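Local coordinates for restriction endonuclease (Mycobacterium sp., PDB 4F0Q), which cleaves DNA in a manner dependent on cytosine methylation, working as a tetramer whose subunits each contain a nuclease region of the PD-(D/E)XK clan, at residues G332-R338 / V350-A356; G383-G389 / P405-G411; R306-V311 / T417-M421. All blocks are in the same frame, centred on the assembly; numbering follows the deposited sequence.

Contact 1 of 3, residues G332-R338 / V350-A356. With MG (magnesium ion), chain E.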
loop_
_atom_site.group_PDB
_atom_site.type_symbol
_atom_site.label_atom_id
_atom_site.label_comp_id
_atom_site.label_asym_id
_atom_site.label_seq_id
_atom_site.Cartn_x
_atom_site.Cartn_y
_atom_site.Cartn_z
ATOM N N GLY A 332 -11.874 4.314 -16.293
ATOM C CA GLY A 332 -11.886 3.906 -14.900
ATOM C C GLY A 332 -10.944 4.727 -14.040
ATOM O O GLY A 332 -11.306 5.161 -12.947
ATOM N N VAL A 333 -9.730 4.941 -14.539
ATOM C CA VAL A 333 -8.721 5.698 -13.809
ATOM C C VAL A 333 -8.515 7.073 -14.436
ATOM O O VAL A 333 -8.338 7.188 -15.647
ATOM C CB VAL A 333 -7.378 4.946 -13.776
ATOM C CG1 VAL A 333 -6.349 5.729 -12.975
ATOM C CG2 VAL A 333 -7.568 3.554 -13.193
ATOM N N ASP A 334 -8.539 8.111 -13.605
ATOM C CA ASP A 334 -8.422 9.482 -14.089
ATOM C C ASP A 334 -7.006 10.044 -13.963
ATOM O O ASP A 334 -6.605 10.901 -14.749
ATOM C CB ASP A 334 -9.423 10.391 -13.372
ATOM C CG ASP A 334 -10.859 10.093 -13.758
ATOM O OD1 ASP A 334 -11.126 8.968 -14.228
ATOM O OD2 ASP A 334 -11.720 10.981 -13.591
ATOM N N PHE A 335 -6.256 9.568 -12.975
ATOM C CA PHE A 335 -4.865 9.992 -12.820
ATOM C C PHE A 335 -4.000 8.973 -12.081
ATOM O O PHE A 335 -4.504 8.107 -11.369
ATOM C CB PHE A 335 -4.771 11.373 -12.157
ATOM C CG PHE A 335 -5.379 11.442 -10.784
ATOM C CD1 PHE A 335 -6.709 11.793 -10.618
ATOM C CD2 PHE A 335 -4.616 11.181 -9.658
ATOM C CE1 PHE A 335 -7.270 11.866 -9.356
ATOM C CE2 PHE A 335 -5.171 11.252 -8.394
ATOM C CZ PHE A 335 -6.500 11.596 -8.243
ATOM N N ILE A 336 -2.689 9.088 -12.270
ATOM C CA ILE A 336 -1.728 8.172 -11.672
ATOM C C ILE A 336 -0.696 8.942 -10.853
ATOM O O ILE A 336 -0.223 10.000 -11.273
ATOM C CB ILE A 336 -1.002 7.341 -12.756
ATOM C CG1 ILE A 336 -2.006 6.499 -13.545
ATOM C CG2 ILE A 336 0.053 6.437 -12.137
ATOM C CD1 ILE A 336 -2.689 5.436 -12.717
ATOM N N GLY A 337 -0.371 8.410 -9.677
ATOM C CA GLY A 337 0.673 8.957 -8.830
ATOM C C GLY A 337 1.475 7.837 -8.192
ATOM O O GLY A 337 1.313 6.671 -8.553
ATOM N N ARG A 338 2.338 8.179 -7.242
ATOM C CA ARG A 338 3.172 7.175 -6.589
ATOM C C ARG A 338 3.589 7.595 -5.184
ATOM O O ARG A 338 3.929 8.755 -4.949
ATOM C CB ARG A 338 4.418 6.885 -7.430
ATOM C CG ARG A 338 5.249 5.718 -6.923
ATOM C CD ARG A 338 6.577 5.617 -7.655
ATOM N NE ARG A 338 7.471 6.721 -7.318
ATOM C CZ ARG A 338 8.718 6.836 -7.764
ATOM N NH1 ARG A 338 9.224 5.914 -8.570
ATOM N NH2 ARG A 338 9.459 7.874 -7.404
ATOM N N VAL A 350 4.695 2.350 -4.236
ATOM C CA VAL A 350 3.318 1.906 -4.409
ATOM C C VAL A 350 2.576 2.835 -5.369
ATOM O O VAL A 350 2.584 4.060 -5.206
ATOM C CB VAL A 350 2.563 1.776 -3.062
ATOM C CG1 VAL A 350 3.112 0.608 -2.258
ATOM C CG2 VAL A 350 2.649 3.058 -2.261
ATOM N N VAL A 351 1.953 2.240 -6.381
ATOM C CA VAL A 351 1.277 2.997 -7.426
ATOM C C VAL A 351 -0.101 3.466 -6.970
ATOM O O VAL A 351 -0.887 2.691 -6.421
ATOM C CB VAL A 351 1.143 2.169 -8.718
ATOM C CG1 VAL A 351 0.517 3.000 -9.827
ATOM C CG2 VAL A 351 2.503 1.644 -9.148
ATOM N N VAL A 352 -0.381 4.745 -7.196
ATOM C CA VAL A 352 -1.654 5.332 -6.806
ATOM C C VAL A 352 -2.552 5.552 -8.018
ATOM O O VAL A 352 -2.205 6.290 -8.937
ATOM C CB VAL A 352 -1.454 6.675 -6.080
ATOM C CG1 VAL A 352 -2.797 7.267 -5.682
ATOM C CG2 VAL A 352 -0.565 6.492 -4.861
ATOM N N LEU A 353 -3.708 4.898 -8.012
ATOM C CA LEU A 353 -4.694 5.079 -9.067
ATOM C C LEU A 353 -5.763 6.059 -8.605
ATOM O O LEU A 353 -6.414 5.850 -7.581
ATOM C CB LEU A 353 -5.326 3.740 -9.458
ATOM C CG LEU A 353 -4.630 2.921 -10.550
ATOM C CD1 LEU A 353 -3.199 2.574 -10.170
ATOM C CD2 LEU A 353 -5.421 1.657 -10.853
ATOM N N GLY A 354 -5.936 7.135 -9.361
ATOM C CA GLY A 354 -6.879 8.171 -8.992
ATOM C C GLY A 354 -8.135 8.183 -9.836
ATOM O O GLY A 354 -8.110 7.843 -11.018
ATOM N N GLN A 355 -9.241 8.575 -9.214
ATOM C CA GLN A 355 -10.511 8.737 -9.910
ATOM C C GLN A 355 -11.210 9.992 -9.412
ATOM O O GLN A 355 -11.284 10.228 -8.211
ATOM C CB GLN A 355 -11.408 7.523 -9.681
ATOM C CG GLN A 355 -12.853 7.735 -10.102
ATOM C CD GLN A 355 -12.996 8.021 -11.582
ATOM O OE1 GLN A 355 -13.675 8.968 -11.980
ATOM N NE2 GLN A 355 -12.359 7.198 -12.407
ATOM N N ALA A 356 -11.720 10.796 -10.338
ATOM C CA ALA A 356 -12.378 12.045 -9.981
ATOM C C ALA A 356 -13.772 12.132 -10.586
ATOM O O ALA A 356 -13.956 11.889 -11.779
ATOM C CB ALA A 356 -11.538 13.224 -10.433
HETATM MG MG MG E . -13.725 10.553 -13.352
HETATM O O HOH W 1 -13.374 12.362 -14.322
HETATM O O HOH W 2 -15.763 10.904 -13.616
HETATM O O HOH W 3 -13.330 9.124 -14.855
#
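Asp334 and Gln355 meet at a magnesium ion and, with the backbone of Ala356, supply three of its six ligands. Asp334 OD2, Gln355 OE1 and Ala356 O each lie 2.1 Å from the magnesium, and three waters complete the shell. Each flat group gives the ion one oxygen, with the carboxylate and amide planes 72° apart. Gln355 reaches the site because its chain bends at chi2 (62°), curling the amide back toward Asp334. The remaining ends of the two groups approach: Gln355 NE2 lies 2.8 Å from Asp334 OD1, a weak, strongly bent hydrogen bond (115°). A salt bridge to Arg326 is the stronger hold on that carboxylate oxygen.

Behind this shell, Gly354 O accepts from two successive amides, Asp334 N at 2.6 Å and Phe335 N at 3.2 Å, the second standing well above the carbonyl plane. Two residues facing one make a classic beta bulge, which falls at the metal-binding aspartate and probably helps place it. The Phe335 ring lies flat over the same glycine, with Gly354 CA 3.5 Å from the ring centroid in a CH-pi contact. Gly354 has no side chain to obstruct it, and Ala304 and Ser305 of helix 297-314 pack on the ring.

Farther out, Gly337 and Val352 form an antiparallel hydrogen-bonded pair, and Ile336 CD1 rests 3.8 Å from Leu353 CG, the two side chains running side by side on the other sheet face. A beta hairpin carrying a metal-binding aspartate and a following Gln-Ala pair is consistent with the PD-(D/E)XK nuclease site, here with glutamine at the D/E position.

Contact 2 of 3, residues G383-G389 / P405-G411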
loop_
_atom_site.group_PDB
_atom_site.type_symbol
_atom_site.label_atom_id
_atom_site.label_comp_id
_atom_site.label_asym_id
_atom_site.label_seq_id
_atom_site.Cartn_x
_atom_site.Cartn_y
_atom_site.Cartn_z
ATOM N N GLY A 383 -5.751 3.123 -4.184
ATOM C CA GLY A 383 -6.626 3.982 -4.959
ATOM C C GLY A 383 -6.990 5.252 -4.220
ATOM O O GLY A 383 -6.728 5.380 -3.025
ATOM N N VAL A 384 -7.586 6.197 -4.938
ATOM C CA VAL A 384 -8.100 7.417 -4.324
ATOM C C VAL A 384 -9.267 7.978 -5.138
ATOM O O VAL A 384 -9.168 8.150 -6.352
ATOM C CB VAL A 384 -6.991 8.481 -4.127
ATOM C CG1 VAL A 384 -6.219 8.712 -5.418
ATOM C CG2 VAL A 384 -7.581 9.783 -3.599
ATOM N N TYR A 385 -10.381 8.242 -4.464
ATOM C CA TYR A 385 -11.583 8.721 -5.137
ATOM C C TYR A 385 -11.962 10.115 -4.644
ATOM O O TYR A 385 -12.357 10.292 -3.493
ATOM C CB TYR A 385 -12.739 7.740 -4.922
ATOM C CG TYR A 385 -13.774 7.731 -6.029
ATOM C CD1 TYR A 385 -14.323 8.913 -6.513
ATOM C CD2 TYR A 385 -14.198 6.534 -6.595
ATOM C CE1 TYR A 385 -15.267 8.903 -7.523
ATOM C CE2 TYR A 385 -15.142 6.516 -7.607
ATOM C CZ TYR A 385 -15.672 7.701 -8.065
ATOM O OH TYR A 385 -16.609 7.685 -9.071
ATOM N N VAL A 386 -11.837 11.098 -5.528
ATOM C CA VAL A 386 -12.157 12.482 -5.208
ATOM C C VAL A 386 -13.486 12.897 -5.836
ATOM O O VAL A 386 -13.680 12.789 -7.053
ATOM C CB VAL A 386 -11.049 13.439 -5.684
ATOM C CG1 VAL A 386 -11.387 14.874 -5.310
ATOM C CG2 VAL A 386 -9.710 13.031 -5.094
ATOM N N THR A 387 -14.401 13.368 -4.997
ATOM C CA THR A 387 -15.715 13.789 -5.465
ATOM C C THR A 387 -16.223 14.994 -4.679
ATOM O O THR A 387 -15.838 15.207 -3.529
ATOM C CB THR A 387 -16.741 12.635 -5.381
ATOM O OG1 THR A 387 -18.028 13.097 -5.814
ATOM C CG2 THR A 387 -16.844 12.108 -3.956
ATOM N N THR A 388 -17.082 15.784 -5.313
ATOM C CA THR A 388 -17.676 16.949 -4.670
ATOM C C THR A 388 -18.843 16.541 -3.776
ATOM O O THR A 388 -19.265 17.299 -2.903
ATOM C CB THR A 388 -18.166 17.975 -5.708
ATOM O OG1 THR A 388 -19.016 17.325 -6.659
ATOM C CG2 THR A 388 -16.987 18.600 -6.439
ATOM N N GLY A 389 -19.361 15.338 -4.003
ATOM C CA GLY A 389 -20.468 14.823 -3.218
ATOM C C GLY A 389 -20.008 13.887 -2.119
ATOM O O GLY A 389 -18.951 14.085 -1.522
ATOM N N PRO A 405 -8.479 -1.102 -0.458
ATOM C CA PRO A 405 -7.429 -0.107 -0.222
ATOM C C PRO A 405 -7.646 1.160 -1.044
ATOM O O PRO A 405 -6.869 1.443 -1.955
ATOM C CB PRO A 405 -6.165 -0.822 -0.697
ATOM C CG PRO A 405 -6.645 -1.769 -1.739
ATOM C CD PRO A 405 -8.000 -2.228 -1.281
ATOM N N VAL A 406 -8.692 1.911 -0.720
ATOM C CA VAL A 406 -9.000 3.137 -1.444
ATOM C C VAL A 406 -9.214 4.312 -0.492
ATOM O O VAL A 406 -9.980 4.221 0.468
ATOM C CB VAL A 406 -10.233 2.957 -2.364
ATOM C CG1 VAL A 406 -11.389 2.322 -1.602
ATOM C CG2 VAL A 406 -10.646 4.285 -2.983
ATOM N N VAL A 407 -8.517 5.412 -0.756
ATOM C CA VAL A 407 -8.666 6.624 0.037
ATOM C C VAL A 407 -9.871 7.419 -0.452
ATOM O O VAL A 407 -9.994 7.706 -1.643
ATOM C CB VAL A 407 -7.404 7.504 -0.042
ATOM C CG1 VAL A 407 -7.599 8.788 0.749
ATOM C CG2 VAL A 407 -6.193 6.738 0.463
ATOM N N LEU A 408 -10.761 7.770 0.471
ATOM C CA LEU A 408 -11.973 8.501 0.121
ATOM C C LEU A 408 -11.830 9.996 0.380
ATOM O O LEU A 408 -11.528 10.417 1.495
ATOM C CB LEU A 408 -13.174 7.954 0.894
ATOM C CG LEU A 408 -13.553 6.496 0.631
ATOM C CD1 LEU A 408 -14.826 6.131 1.381
ATOM C CD2 LEU A 408 -13.712 6.241 -0.859
ATOM N N ILE A 409 -12.051 10.791 -0.661
ATOM C CA ILE A 409 -12.038 12.244 -0.540
ATOM C C ILE A 409 -13.367 12.822 -1.018
ATOM O O ILE A 409 -13.584 13.010 -2.218
ATOM C CB ILE A 409 -10.880 12.874 -1.339
ATOM C CG1 ILE A 409 -9.546 12.246 -0.930
ATOM C CG2 ILE A 409 -10.847 14.381 -1.131
ATOM C CD1 ILE A 409 -8.341 12.857 -1.615
ATOM N N ALA A 410 -14.258 13.092 -0.068
ATOM C CA ALA A 410 -15.581 13.618 -0.377
ATOM C C ALA A 410 -15.594 15.144 -0.362
ATOM O O ALA A 410 -14.540 15.780 -0.366
ATOM C CB ALA A 410 -16.614 13.064 0.594
ATOM N N GLY A 411 -16.793 15.718 -0.333
ATOM C CA GLY A 411 -16.973 17.156 -0.439
ATOM C C GLY A 411 -16.291 17.988 0.631
ATOM O O GLY A 411 -15.650 18.993 0.323
#
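Strand 383-387 and strand 406-409 pair in parallel, from Gly383 beside Val406 to Val386 beside Ile409, placing this contact at one border of the five-stranded nuclease sheet. Within the chain 406-409 is one of the two edge strands, and helix 393-401 lies in the connection from 383-387 to it, a beta-alpha-beta crossover. The two strand axes are inclined by only 15°, and their backbone bonds alternate regularly: Val407 N to Gly383 O, Tyr385 N to Val407 O, Ile409 N to Tyr385 O and Thr387 N to Ile409 O are all 2.9 Å. Tyr385 N and Thr387 N approach their acceptors almost in line with the carbonyl bonds, whereas Val407 N stands above the carbonyl plane of Gly383.

On the face that meets helix 297-314, Ile409 CD1 fits between two valines, 3.7 Å from Val384 CG2 and 3.7 Å from Val386 CG2. The isoleucine crosses Val384 at a slant but runs alongside Val386. Val311 of that helix also touches Ile409. On the other face Tyr385 turns its ring away from 405-411, toward Gln355 and helix 367-374, and stacks edge-to-face with Phe391.

Past the strands, Thr387 holds OG1 anti to its own N (chi1 178°), where it accepts from Gly389 N at 3.2 Å in an ST turn and also bonds to Lys357 O. The turn delivers Gly389 O to Gly411 N, 3.0 Å away, at the start of helix 411-425, for which Ala410 is the N-cap residue. At the border, Val406 O takes a hydrogen bond from Thr348 OG1 of the second subunit.

The chemistry thus divides cleanly: main-chain amides and carbonyls carry the polar bonding between the strands, while aliphatic side chains seal the face toward the helix.

Contact 3 of 3, residues R306-V311 / T417-M421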
loop_
_atom_site.group_PDB
_atom_site.type_symbol
_atom_site.label_atom_id
_atom_site.label_comp_id
_atom_site.label_asym_id
_atom_site.label_seq_id
_atom_site.Cartn_x
_atom_site.Cartn_y
_atom_site.Cartn_z
ATOM N N ARG A 306 -3.911 17.013 -7.696
ATOM C CA ARG A 306 -3.207 17.895 -6.765
ATOM C C ARG A 306 -3.716 17.744 -5.330
ATOM O O ARG A 306 -2.928 17.679 -4.380
ATOM C CB ARG A 306 -3.308 19.353 -7.218
ATOM C CG ARG A 306 -2.577 19.642 -8.519
ATOM C CD ARG A 306 -2.608 21.120 -8.859
ATOM N NE ARG A 306 -1.881 21.410 -10.092
ATOM C CZ ARG A 306 -1.744 22.626 -10.611
ATOM N NH1 ARG A 306 -2.284 23.674 -10.002
ATOM N NH2 ARG A 306 -1.066 22.795 -11.737
ATOM N N VAL A 307 -5.036 17.683 -5.185
ATOM C CA VAL A 307 -5.677 17.517 -3.886
ATOM C C VAL A 307 -5.293 16.184 -3.255
ATOM O O VAL A 307 -5.031 16.110 -2.057
ATOM C CB VAL A 307 -7.216 17.623 -3.998
ATOM C CG1 VAL A 307 -7.891 17.120 -2.727
ATOM C CG2 VAL A 307 -7.627 19.054 -4.290
ATOM N N ALA A 308 -5.251 15.135 -4.071
ATOM C CA ALA A 308 -4.828 13.821 -3.605
ATOM C C ALA A 308 -3.391 13.883 -3.109
ATOM O O ALA A 308 -3.075 13.367 -2.034
ATOM C CB ALA A 308 -4.965 12.792 -4.714
ATOM N N ALA A 309 -2.529 14.523 -3.895
ATOM C CA ALA A 309 -1.133 14.708 -3.508
ATOM C C ALA A 309 -1.019 15.410 -2.156
ATOM O O ALA A 309 -0.242 14.997 -1.289
ATOM C CB ALA A 309 -0.388 15.494 -4.575
ATOM N N GLU A 310 -1.811 16.463 -1.976
ATOM C CA GLU A 310 -1.807 17.224 -0.729
ATOM C C GLU A 310 -2.271 16.379 0.460
ATOM O O GLU A 310 -1.648 16.386 1.525
ATOM C CB GLU A 310 -2.678 18.476 -0.863
ATOM C CG GLU A 310 -2.709 19.350 0.381
ATOM C CD GLU A 310 -1.369 19.997 0.682
ATOM O OE1 GLU A 310 -0.572 20.191 -0.261
ATOM O OE2 GLU A 310 -1.113 20.311 1.865
ATOM N N VAL A 311 -3.368 15.654 0.263
ATOM C CA VAL A 311 -3.930 14.791 1.296
ATOM C C VAL A 311 -2.928 13.723 1.717
ATOM O O VAL A 311 -2.774 13.438 2.904
ATOM C CB VAL A 311 -5.241 14.124 0.821
ATOM C CG1 VAL A 311 -5.666 13.020 1.772
ATOM C CG2 VAL A 311 -6.347 15.161 0.684
ATOM N N THR A 417 -9.252 20.864 1.945
ATOM C CA THR A 417 -7.945 20.718 1.317
ATOM C C THR A 417 -7.695 21.828 0.305
ATOM O O THR A 417 -6.635 22.448 0.305
ATOM C CB THR A 417 -7.805 19.357 0.609
ATOM O OG1 THR A 417 -8.105 18.302 1.531
ATOM C CG2 THR A 417 -6.394 19.176 0.073
ATOM N N VAL A 418 -8.680 22.075 -0.554
ATOM C CA VAL A 418 -8.580 23.120 -1.567
ATOM C C VAL A 418 -8.393 24.495 -0.930
ATOM O O VAL A 418 -7.561 25.286 -1.376
ATOM C CB VAL A 418 -9.815 23.124 -2.500
ATOM C CG1 VAL A 418 -9.943 24.450 -3.228
ATOM C CG2 VAL A 418 -9.732 21.974 -3.493
ATOM N N ARG A 419 -9.157 24.769 0.123
ATOM C CA ARG A 419 -9.024 26.027 0.851
ATOM C C ARG A 419 -7.628 26.187 1.448
ATOM O O ARG A 419 -7.032 27.266 1.372
ATOM C CB ARG A 419 -10.090 26.135 1.944
ATOM C CG ARG A 419 -11.437 26.629 1.443
ATOM C CD ARG A 419 -12.494 26.548 2.529
ATOM N NE ARG A 419 -11.993 27.016 3.818
ATOM C CZ ARG A 419 -11.993 28.286 4.206
ATOM N NH1 ARG A 419 -12.469 29.226 3.402
ATOM N NH2 ARG A 419 -11.516 28.616 5.398
ATOM N N ARG A 420 -7.107 25.111 2.032
ATOM C CA ARG A 420 -5.756 25.128 2.589
ATOM C C ARG A 420 -4.712 25.413 1.508
ATOM O O ARG A 420 -3.838 26.263 1.687
ATOM C CB ARG A 420 -5.442 23.801 3.283
ATOM C CG ARG A 420 -4.171 23.823 4.120
ATOM C CD ARG A 420 -3.779 22.428 4.593
ATOM N NE ARG A 420 -4.903 21.706 5.182
ATOM C CZ ARG A 420 -5.488 20.650 4.623
ATOM N NH1 ARG A 420 -5.049 20.184 3.463
ATOM N NH2 ARG A 420 -6.507 20.055 5.228
ATOM N N MET A 421 -4.816 24.698 0.391
ATOM C CA MET A 421 -3.905 24.860 -0.740
ATOM C C MET A 421 -3.905 26.293 -1.256
ATOM O O MET A 421 -2.851 26.901 -1.454
ATOM C CB MET A 421 -4.304 23.920 -1.881
ATOM C CG MET A 421 -4.109 22.442 -1.585
ATOM S SD MET A 421 -4.999 21.381 -2.745
ATOM C CE MET A 421 -4.326 21.930 -4.310
#
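Val307 is gripped by helix 411-425 through both of its methyls. Val307 CG2 is 3.7 Å from Val418 CG2 and 3.8 Å from Met421 SD, while Val307 CG1 lies 3.8 Å from Thr417 CG2. With CG anti to the carbonyl carbon (chi1 -68°), the Met421 chain crosses Val307 at about a right angle and continues until Met421 CE is 4.0 Å from Arg306 CB. Thr417 CG2 also meets Glu310 CG, at 3.7 Å, the two side chains lying antiparallel, each running past the other. The Thr417 hydroxyl bonds back to Thr413 O and brushes Val311 CG2, while the methyl points at Val307 and Glu310. The short helix axes cross at 86°, 10.2 Å apart, so these side chains span a fairly wide gap and meet over a compact patch.

The looser margin holds the charged groups. Glu310 CG sits at the edge of the Arg420 guanidinium, close to its plane, but Glu310 OE2 is 4.2 Å from Arg420 NH1, beyond a salt bridge. OE2 instead pairs with Arg313. Arg306, partly exposed like Arg420, sends its extended chain away to Ser436 and Glu440. Arg253 and Leu254 of the second subunit pack against Glu310 and Met421.

Cohesion between the two segments therefore comes from methyl, methylene and thioether contacts; the Glu310-Arg420 attraction is probably a modest, longer-range addition, since the glutamate's firm ionic partner belongs to its own helix.

How the contacts relate
Contacts 1 and 2 share one sheet, their centres about 11 Å apart, because strands 347-357 and 381-387 are neighbours in it. Gln355 N lies 2.9 Å from Val384 O. Gln355 O lies 2.9 Å from Val386 N. Both are probable hydrogen bonds, tying the magnesium ligand's backbone to contact 2, and Tyr385 CZ packs 3.5 Å from Gln355 CG. Contact 3 joins through its 306-311 helix, which packs on the sheet face carrying Phe335, Val384 and Ile409: Ala308 CB is 4.0 Å from Phe335 CE2, and Val311 CG2 is 3.8 Å from Ile409 CD1. The Tyr385 side chain comes to about 6 Å from the magnesium and that of Val307 to about 13 Å, so contact 3 is remote from the metal.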